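Local coordinates for mRNA export factor (Human herpesvirus 1, PDB 4YXP), which regulates viral gene expression as a homodimer, inhibiting cellular splicing, contributing to host protein synthesis shutoff and mediating nuclear export of viral intronless mRNAs, at residues Asp41-Pro49 and Thr88-Ala99; Cys129-Gln139 and Val207-Val217. One frame throughout, in Å; residues are numbered along the deposited sequence.

Contact 1 of 2, residues Asp41-Pro49 and Thr88-Ala99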
loop_
_atom_site.group_PDB
_atom_site.type_symbol
_atom_site.label_atom_id
_atom_site.label_comp_id
_atom_site.label_asym_id
_atom_site.label_seq_id
_atom_site.Cartn_x
_atom_site.Cartn_y
_atom_site.Cartn_z
ATOM N N ASP B 41 19.212 -17.093 -0.543
ATOM C CA ASP B 41 19.965 -17.175 0.703
ATOM C C ASP B 41 20.239 -15.769 1.223
ATOM O O ASP B 41 21.387 -15.337 1.283
ATOM C CB ASP B 41 21.273 -17.936 0.486
ATOM C CG ASP B 41 22.028 -18.191 1.780
ATOM O OD1 ASP B 41 21.432 -18.037 2.868
ATOM O OD2 ASP B 41 23.218 -18.559 1.703
ATOM N N PRO B 42 19.175 -15.048 1.603
ATOM C CA PRO B 42 19.276 -13.624 1.941
ATOM C C PRO B 42 20.169 -13.334 3.143
ATOM O O PRO B 42 20.769 -12.265 3.203
ATOM C CB PRO B 42 17.824 -13.229 2.234
ATOM C CG PRO B 42 17.139 -14.496 2.587
ATOM C CD PRO B 42 17.810 -15.568 1.791
ATOM N N PHE B 43 20.259 -14.265 4.085
ATOM C CA PHE B 43 21.116 -14.062 5.248
ATOM C C PHE B 43 22.572 -14.319 4.886
ATOM O O PHE B 43 23.476 -14.003 5.656
ATOM C CB PHE B 43 20.675 -14.957 6.407
ATOM C CG PHE B 43 19.423 -14.482 7.085
ATOM C CD1 PHE B 43 19.481 -13.503 8.063
ATOM C CD2 PHE B 43 18.191 -15.003 6.740
ATOM C CE1 PHE B 43 18.335 -13.055 8.688
ATOM C CE2 PHE B 43 17.034 -14.559 7.365
ATOM C CZ PHE B 43 17.108 -13.584 8.336
ATOM N N GLY B 44 22.784 -14.896 3.705
ATOM C CA GLY B 44 24.108 -15.051 3.130
ATOM C C GLY B 44 25.229 -15.369 4.096
ATOM O O GLY B 44 26.215 -14.633 4.170
ATOM N N GLY B 45 25.082 -16.458 4.840
ATOM C CA GLY B 45 26.150 -16.936 5.700
ATOM C C GLY B 45 26.072 -16.496 7.150
ATOM O O GLY B 45 26.801 -17.021 7.993
ATOM N N GLN B 46 25.200 -15.537 7.451
ATOM C CA GLN B 46 25.062 -15.046 8.821
ATOM C C GLN B 46 23.604 -15.013 9.269
ATOM O O GLN B 46 23.032 -13.941 9.471
ATOM C CB GLN B 46 25.680 -13.653 8.959
ATOM C CG GLN B 46 27.188 -13.628 8.764
ATOM C CD GLN B 46 27.858 -12.495 9.522
ATOM O OE1 GLN B 46 27.420 -12.112 10.607
ATOM N NE2 GLN B 46 28.927 -11.955 8.951
ATOM N N PRO B 47 22.996 -16.197 9.427
ATOM C CA PRO B 47 21.629 -16.307 9.935
ATOM C C PRO B 47 21.565 -16.084 11.442
ATOM O O PRO B 47 22.613 -16.024 12.085
ATOM C CB PRO B 47 21.246 -17.743 9.579
ATOM C CG PRO B 47 22.538 -18.483 9.633
ATOM C CD PRO B 47 23.589 -17.519 9.152
ATOM N N PHE B 48 20.362 -15.954 11.995
ATOM C CA PHE B 48 20.204 -15.943 13.443
ATOM C C PHE B 48 20.665 -17.286 14.006
ATOM O O PHE B 48 20.289 -18.332 13.478
ATOM C CB PHE B 48 18.747 -15.701 13.851
ATOM C CG PHE B 48 18.274 -14.283 13.665
ATOM C CD1 PHE B 48 18.817 -13.249 14.408
ATOM C CD2 PHE B 48 17.254 -13.996 12.774
ATOM C CE1 PHE B 48 18.369 -11.950 14.247
ATOM C CE2 PHE B 48 16.801 -12.703 12.612
ATOM C CZ PHE B 48 17.358 -11.678 13.346
ATOM N N PRO B 49 21.488 -17.270 15.070
ATOM C CA PRO B 49 21.693 -18.528 15.796
ATOM C C PRO B 49 20.379 -18.988 16.418
ATOM O O PRO B 49 19.667 -18.154 16.982
ATOM C CB PRO B 49 22.724 -18.162 16.872
ATOM C CG PRO B 49 23.373 -16.906 16.383
ATOM C CD PRO B 49 22.324 -16.181 15.603
ATOM N N THR B 88 17.898 -12.435 21.009
ATOM C CA THR B 88 18.421 -12.894 19.725
ATOM C C THR B 88 18.548 -11.733 18.727
ATOM O O THR B 88 19.563 -11.608 18.033
ATOM C CB THR B 88 17.521 -14.010 19.137
ATOM O OG1 THR B 88 17.588 -15.166 19.984
ATOM C CG2 THR B 88 17.954 -14.398 17.724
ATOM N N PHE B 89 17.522 -10.890 18.651
ATOM C CA PHE B 89 17.578 -9.693 17.815
ATOM C C PHE B 89 18.764 -8.811 18.191
ATOM O O PHE B 89 19.574 -8.446 17.341
ATOM C CB PHE B 89 16.294 -8.865 17.944
ATOM C CG PHE B 89 15.091 -9.461 17.262
ATOM C CD1 PHE B 89 15.221 -10.397 16.247
ATOM C CD2 PHE B 89 13.818 -9.067 17.637
ATOM C CE1 PHE B 89 14.106 -10.927 15.628
ATOM C CE2 PHE B 89 12.702 -9.593 17.023
ATOM C CZ PHE B 89 12.844 -10.525 16.018
ATOM N N ALA B 90 18.852 -8.462 19.471
ATOM C CA ALA B 90 19.843 -7.501 19.944
ATOM C C ALA B 90 21.264 -8.037 19.819
ATOM O O ALA B 90 22.206 -7.277 19.604
ATOM C CB ALA B 90 19.553 -7.120 21.388
ATOM N N GLY B 91 21.415 -9.349 19.952
ATOM C CA GLY B 91 22.729 -9.966 19.975
ATOM C C GLY B 91 23.329 -10.216 18.604
ATOM O O GLY B 91 24.493 -10.599 18.499
ATOM N N ASN B 92 22.544 -9.987 17.555
ATOM C CA ASN B 92 22.968 -10.307 16.196
ATOM C C ASN B 92 22.594 -9.187 15.225
ATOM O O ASN B 92 21.654 -9.328 14.439
ATOM C CB ASN B 92 22.338 -11.630 15.752
ATOM C CG ASN B 92 22.746 -12.794 16.640
ATOM O OD1 ASN B 92 23.798 -13.395 16.445
ATOM N ND2 ASN B 92 21.908 -13.115 17.621
ATOM N N PRO B 93 23.330 -8.066 15.276
ATOM C CA PRO B 93 22.960 -6.876 14.500
ATOM C C PRO B 93 22.937 -7.084 12.985
ATOM O O PRO B 93 22.053 -6.538 12.324
ATOM C CB PRO B 93 24.034 -5.850 14.886
ATOM C CG PRO B 93 25.139 -6.631 15.504
ATOM C CD PRO B 93 24.504 -7.825 16.131
ATOM N N ARG B 94 23.881 -7.847 12.441
ATOM C CA ARG B 94 23.920 -8.065 10.998
ATOM C C ARG B 94 22.700 -8.867 10.546
ATOM O O ARG B 94 22.011 -8.480 9.603
ATOM C CB ARG B 94 25.217 -8.768 10.585
ATOM C CG ARG B 94 26.453 -7.887 10.733
ATOM C CD ARG B 94 27.672 -8.464 10.017
ATOM N NE ARG B 94 27.492 -8.511 8.568
ATOM C CZ ARG B 94 28.453 -8.815 7.700
ATOM N NH1 ARG B 94 29.678 -9.100 8.123
ATOM N NH2 ARG B 94 28.188 -8.830 6.399
ATOM N N ALA B 95 22.418 -9.971 11.232
ATOM C CA ALA B 95 21.223 -10.759 10.941
ATOM C C ALA B 95 19.947 -9.932 11.117
ATOM O O ALA B 95 18.985 -10.083 10.356
ATOM C CB ALA B 95 21.174 -11.992 11.830
ATOM N N ALA B 96 19.934 -9.060 12.121
ATOM C CA ALA B 96 18.750 -8.258 12.416
ATOM C C ALA B 96 18.454 -7.253 11.305
ATOM O O ALA B 96 17.293 -7.016 10.980
ATOM C CB ALA B 96 18.917 -7.532 13.743
ATOM N N SER B 97 19.497 -6.658 10.733
ATOM C CA SER B 97 19.314 -5.686 9.658
ATOM C C SER B 97 18.759 -6.385 8.419
ATOM O O SER B 97 17.867 -5.865 7.744
ATOM C CB SER B 97 20.632 -4.976 9.327
ATOM O OG SER B 97 21.506 -5.818 8.597
ATOM N N THR B 98 19.295 -7.565 8.130
ATOM C CA THR B 98 18.776 -8.413 7.063
ATOM C C THR B 98 17.295 -8.715 7.291
ATOM O O THR B 98 16.465 -8.511 6.400
ATOM C CB THR B 98 19.573 -9.735 6.967
ATOM O OG1 THR B 98 20.943 -9.449 6.663
ATOM C CG2 THR B 98 19.007 -10.642 5.890
ATOM N N ALA B 99 16.965 -9.193 8.489
ATOM C CA ALA B 99 15.583 -9.533 8.829
ATOM C C ALA B 99 14.656 -8.329 8.681
ATOM O O ALA B 99 13.539 -8.444 8.166
ATOM C CB ALA B 99 15.509 -10.078 10.244
HETATM O O HOH W 1 22.380 -10.238 4.028
HETATM O O HOH W 2 22.679 -11.516 7.486
HETATM O O HOH W 3 19.657 -16.892 19.281
#
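F43 and F48, from the loop between helices 25-38 and 56-59, make an aromatic loop-on-helix contact with the junction of helices 75-91 and 93-109. F48 covers the largest area of any residue in the loop. With CG beside its backbone N (chi1 -74°), its ring reaches in among T88, F89, A95, A96 and A99. A95 CB lies over one face, 3.9 Å from the centroid of the F48 ring in a CH-pi contact, while A99 CB sits at the ring's edge, 3.8 Å from F48 CE2. The F89 ring meets F48 obliquely, planes 52° apart. One turn along the helix, T98 CG2 makes the second CH-pi contact, 3.9 Å from the centroid of the F43 ring, and A95 O approaches that ring near its plane. At the junction, N92 ND2 gives T88 O a nearly straight bond of 2.8 Å (177°) in the amide plane; this fixes the rotation of the amide, whose OD1 rests 3.3 Å from P49 CD. Three waters supply the polar links: one joins P42 O to T98 OG1, another Q46 O to the same hydroxyl, the third P49 O to T88 OG1. The second subunit covers the aromatic side, its H265 and Y268 packing edge-to-face on F43 and F89. The chemistry is thus an apolar interior with hydration at its margin, and both the loop and the helices contribute surface to the dimer interface.

Contact 2 of 2, residues Cys129-Gln139 and Val207-Val217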
loop_
_atom_site.group_PDB
_atom_site.type_symbol
_atom_site.label_atom_id
_atom_site.label_comp_id
_atom_site.label_asym_id
_atom_site.label_seq_id
_atom_site.Cartn_x
_atom_site.Cartn_y
_atom_site.Cartn_z
ATOM N N CYS B 129 7.597 -5.719 25.750
ATOM C CA CYS B 129 8.824 -5.031 26.150
ATOM C C CYS B 129 8.573 -4.169 27.382
ATOM O O CYS B 129 9.367 -4.165 28.329
ATOM C CB CYS B 129 9.360 -4.160 25.007
ATOM S SG CYS B 129 10.069 -5.069 23.604
ATOM N N ILE B 130 7.464 -3.437 27.356
ATOM C CA ILE B 130 7.083 -2.559 28.455
ATOM C C ILE B 130 6.847 -3.370 29.723
ATOM O O ILE B 130 7.270 -2.974 30.809
ATOM C CB ILE B 130 5.836 -1.729 28.075
ATOM C CG1 ILE B 130 6.212 -0.708 26.999
ATOM C CG2 ILE B 130 5.239 -1.031 29.302
ATOM C CD1 ILE B 130 5.045 0.080 26.440
ATOM N N HIS B 131 6.165 -4.501 29.583
ATOM C CA HIS B 131 5.935 -5.403 30.707
ATOM C C HIS B 131 7.248 -5.768 31.401
ATOM O O HIS B 131 7.336 -5.767 32.630
ATOM C CB HIS B 131 5.226 -6.674 30.234
ATOM C CG HIS B 131 5.136 -7.742 31.281
ATOM N ND1 HIS B 131 4.035 -7.895 32.096
ATOM C CD2 HIS B 131 6.011 -8.708 31.645
ATOM C CE1 HIS B 131 4.238 -8.908 32.919
ATOM N NE2 HIS B 131 5.427 -9.421 32.668
ATOM N N HIS B 132 8.265 -6.074 30.604
ATOM C CA HIS B 132 9.557 -6.505 31.127
ATOM C C HIS B 132 10.529 -5.352 31.365
ATOM O O HIS B 132 11.664 -5.572 31.790
ATOM C CB HIS B 132 10.196 -7.513 30.170
ATOM C CG HIS B 132 9.551 -8.862 30.201
ATOM N ND1 HIS B 132 9.602 -9.686 31.304
ATOM C CD2 HIS B 132 8.840 -9.534 29.264
ATOM C CE1 HIS B 132 8.951 -10.807 31.047
ATOM N NE2 HIS B 132 8.481 -10.738 29.813
ATOM N N ASN B 133 10.089 -4.130 31.086
ATOM C CA ASN B 133 10.931 -2.951 31.253
ATOM C C ASN B 133 12.133 -3.007 30.312
ATOM O O ASN B 133 13.224 -2.539 30.646
ATOM C CB ASN B 133 11.406 -2.827 32.706
ATOM C CG ASN B 133 11.650 -1.386 33.119
ATOM O OD1 ASN B 133 10.960 -0.473 32.662
ATOM N ND2 ASN B 133 12.634 -1.176 33.987
ATOM N N LEU B 134 11.928 -3.588 29.136
ATOM C CA LEU B 134 12.968 -3.661 28.125
ATOM C C LEU B 134 12.929 -2.428 27.220
ATOM O O LEU B 134 11.843 -1.947 26.876
ATOM C CB LEU B 134 12.809 -4.926 27.284
ATOM C CG LEU B 134 13.080 -6.245 28.010
ATOM C CD1 LEU B 134 12.611 -7.417 27.167
ATOM C CD2 LEU B 134 14.558 -6.376 28.338
ATOM N N PRO B 135 14.109 -1.907 26.835
ATOM C CA PRO B 135 14.174 -0.782 25.893
ATOM C C PRO B 135 13.525 -1.066 24.539
ATOM O O PRO B 135 13.678 -2.165 24.007
ATOM C CB PRO B 135 15.681 -0.561 25.718
ATOM C CG PRO B 135 16.285 -1.072 26.967
ATOM C CD PRO B 135 15.442 -2.242 27.371
ATOM N N LEU B 136 12.814 -0.078 23.998
ATOM C CA LEU B 136 12.297 -0.138 22.632
ATOM C C LEU B 136 13.359 0.390 21.668
ATOM O O LEU B 136 13.677 1.582 21.682
ATOM C CB LEU B 136 11.008 0.682 22.497
ATOM C CG LEU B 136 9.857 0.334 23.448
ATOM C CD1 LEU B 136 8.734 1.354 23.327
ATOM C CD2 LEU B 136 9.340 -1.063 23.173
ATOM N N ARG B 137 13.898 -0.491 20.830
ATOM C CA ARG B 137 15.027 -0.140 19.965
ATOM C C ARG B 137 14.613 -0.044 18.488
ATOM O O ARG B 137 13.948 -0.943 17.978
ATOM C CB ARG B 137 16.143 -1.173 20.117
ATOM C CG ARG B 137 16.459 -1.543 21.569
ATOM C CD ARG B 137 17.438 -2.704 21.669
ATOM N NE ARG B 137 17.103 -3.783 20.738
ATOM C CZ ARG B 137 17.842 -4.153 19.690
ATOM N NH1 ARG B 137 19.000 -3.559 19.417
ATOM N NH2 ARG B 137 17.421 -5.141 18.913
ATOM N N PRO B 138 15.013 1.037 17.793
ATOM C CA PRO B 138 14.670 1.154 16.368
ATOM C C PRO B 138 15.266 0.063 15.478
ATOM O O PRO B 138 14.718 -0.194 14.406
ATOM C CB PRO B 138 15.245 2.521 15.981
ATOM C CG PRO B 138 15.338 3.273 17.250
ATOM C CD PRO B 138 15.661 2.261 18.298
ATOM N N GLN B 139 16.358 -0.559 15.915
ATOM C CA GLN B 139 17.070 -1.557 15.114
ATOM C C GLN B 139 16.392 -2.921 15.228
ATOM O O GLN B 139 16.669 -3.839 14.457
ATOM C CB GLN B 139 18.535 -1.662 15.553
ATOM C CG GLN B 139 19.284 -0.330 15.595
ATOM C CD GLN B 139 18.955 0.502 16.831
ATOM O OE1 GLN B 139 18.432 -0.013 17.823
ATOM N NE2 GLN B 139 19.254 1.796 16.769
ATOM N N VAL B 207 16.671 7.483 17.252
ATOM C CA VAL B 207 16.923 7.612 18.683
ATOM C C VAL B 207 17.585 6.345 19.214
ATOM O O VAL B 207 17.408 5.260 18.660
ATOM C CB VAL B 207 15.623 7.909 19.462
ATOM C CG1 VAL B 207 15.010 9.221 18.999
ATOM C CG2 VAL B 207 14.625 6.762 19.315
ATOM N N ALA B 208 18.347 6.491 20.292
ATOM C CA ALA B 208 18.975 5.351 20.946
ATOM C C ALA B 208 17.909 4.334 21.329
ATOM O O ALA B 208 17.913 3.199 20.853
ATOM C CB ALA B 208 19.755 5.801 22.171
ATOM N N GLU B 209 16.996 4.750 22.199
ATOM C CA GLU B 209 15.823 3.950 22.509
ATOM C C GLU B 209 14.588 4.844 22.535
ATOM O O GLU B 209 14.683 6.052 22.741
ATOM C CB GLU B 209 15.992 3.207 23.840
ATOM C CG GLU B 209 16.224 4.086 25.050
ATOM C CD GLU B 209 16.437 3.270 26.316
ATOM O OE1 GLU B 209 17.590 2.866 26.579
ATOM O OE2 GLU B 209 15.448 3.026 27.040
ATOM N N ILE B 210 13.433 4.233 22.314
ATOM C CA ILE B 210 12.189 4.967 22.162
ATOM C C ILE B 210 11.459 5.067 23.497
ATOM O O ILE B 210 11.112 4.057 24.104
ATOM C CB ILE B 210 11.304 4.303 21.091
ATOM C CG1 ILE B 210 12.018 4.320 19.735
ATOM C CG2 ILE B 210 9.957 5.006 20.980
ATOM C CD1 ILE B 210 11.493 3.295 18.756
ATOM N N ASP B 211 11.227 6.300 23.936
ATOM C CA ASP B 211 10.485 6.576 25.163
ATOM C C ASP B 211 9.139 5.853 25.172
ATOM O O ASP B 211 8.420 5.865 24.176
ATOM C CB ASP B 211 10.268 8.085 25.308
ATOM C CG ASP B 211 9.924 8.495 26.723
ATOM O OD1 ASP B 211 9.279 7.700 27.443
ATOM O OD2 ASP B 211 10.303 9.619 27.116
ATOM N N TYR B 212 8.795 5.235 26.300
ATOM C CA TYR B 212 7.505 4.558 26.433
ATOM C C TYR B 212 6.348 5.533 26.205
ATOM O O TYR B 212 5.253 5.127 25.818
ATOM C CB TYR B 212 7.357 3.912 27.815
ATOM C CG TYR B 212 8.181 2.657 28.060
ATOM C CD1 TYR B 212 9.037 2.145 27.093
ATOM C CD2 TYR B 212 8.084 1.981 29.270
ATOM C CE1 TYR B 212 9.780 0.991 27.334
ATOM C CE2 TYR B 212 8.817 0.836 29.517
ATOM C CZ TYR B 212 9.663 0.344 28.549
ATOM O OH TYR B 212 10.385 -0.800 28.808
ATOM N N ALA B 213 6.592 6.816 26.455
ATOM C CA ALA B 213 5.570 7.846 26.266
ATOM C C ALA B 213 5.124 7.914 24.808
ATOM O O ALA B 213 4.016 8.364 24.508
ATOM C CB ALA B 213 6.094 9.202 26.726
ATOM N N THR B 214 5.993 7.466 23.907
ATOM C CA THR B 214 5.666 7.388 22.490
ATOM C C THR B 214 4.399 6.559 22.277
ATOM O O THR B 214 3.585 6.868 21.407
ATOM C CB THR B 214 6.825 6.768 21.683
ATOM O OG1 THR B 214 8.030 7.511 21.918
ATOM C CG2 THR B 214 6.515 6.770 20.187
ATOM N N LEU B 215 4.241 5.509 23.079
ATOM C CA LEU B 215 3.083 4.625 22.985
ATOM C C LEU B 215 1.978 5.012 23.967
ATOM O O LEU B 215 1.032 4.249 24.177
ATOM C CB LEU B 215 3.496 3.169 23.238
ATOM C CG LEU B 215 4.352 2.426 22.201
ATOM C CD1 LEU B 215 3.786 2.569 20.792
ATOM C CD2 LEU B 215 5.799 2.883 22.244
ATOM N N GLY B 216 2.098 6.188 24.575
ATOM C CA GLY B 216 1.085 6.670 25.498
ATOM C C GLY B 216 1.190 6.077 26.888
ATOM O O GLY B 216 0.225 6.091 27.651
ATOM N N VAL B 217 2.371 5.560 27.216
ATOM C CA VAL B 217 2.597 4.885 28.487
ATOM C C VAL B 217 3.468 5.751 29.388
ATOM O O VAL B 217 4.594 6.097 29.031
ATOM C CB VAL B 217 3.240 3.497 28.264
ATOM C CG1 VAL B 217 3.588 2.828 29.591
ATOM C CG2 VAL B 217 2.302 2.611 27.456
HETATM O O HOH W 4 12.519 2.160 25.635
#
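Y212 lies with one face against I130 and its hydroxyl at the carbonyl of L134, in the turn that follows helix 112-132. I130 CG1 stands almost exactly on the ring normal, 3.7 Å from the centroid of the Y212 ring, a centred CH-pi contact in which the two side chains run past each other in opposite directions. With CG anti to the carbonyl carbon (chi1 -73°), the Y212 ring extends to L134, where Y212 OH donates to L134 O at 2.7 Å. The hydroxyl comes from above the carbonyl plane, 56° out of it, although L134 O itself lies at the ring's edge. The carbonyl it meets follows N133, whose positive phi closes the helix in a Schellman motif. L136 crosses the tyrosine obliquely and sends CD1 on to meet L215 tip to tip, a tight 3.5 Å from L215 CD2. I130 and V217 also meet end to end, through CD1 and CG2. Farther along, I210 N gives L136 O a bond of 2.7 Å, in the carbonyl plane; a water joins L136 N to I210 O, so both polar backbone atoms of L136 are engaged. P138 turns CG onto V207 O, 3.2 Å away, and packs against V207 CG2 and I210 CD1. Behind L136 and I210, I143 of helix 141-144 touches both, while helix 188-204 backs I210 and L215 through L199 and I195; on the other segment, P135 O accepts from Y86 of helix 75-91.

The two contacts lie in series along the chain, contact 1 closing before contact 2 opens, with centres about 22 Å apart. Helix 93-109 leaves contact 1 and is followed by helix 112-132, which runs into contact 2. They also meet directly: the guanidinium of R137 packs on the last turn of helix 75-91, with R137 NH2 3.5 Å from A90 CA. Helix 141-144 bridges them too, touching F89 of contact 1 and both L136 and I210 of contact 2. Contact 1 holds the loop between helices 25-38 and 56-59 on helices 75-91 and 93-109, where the second subunit also packs, whereas contact 2 joins the C-terminal turn of helix 112-132 and the chain after it to the 207-217 loop of the zinc-finger region.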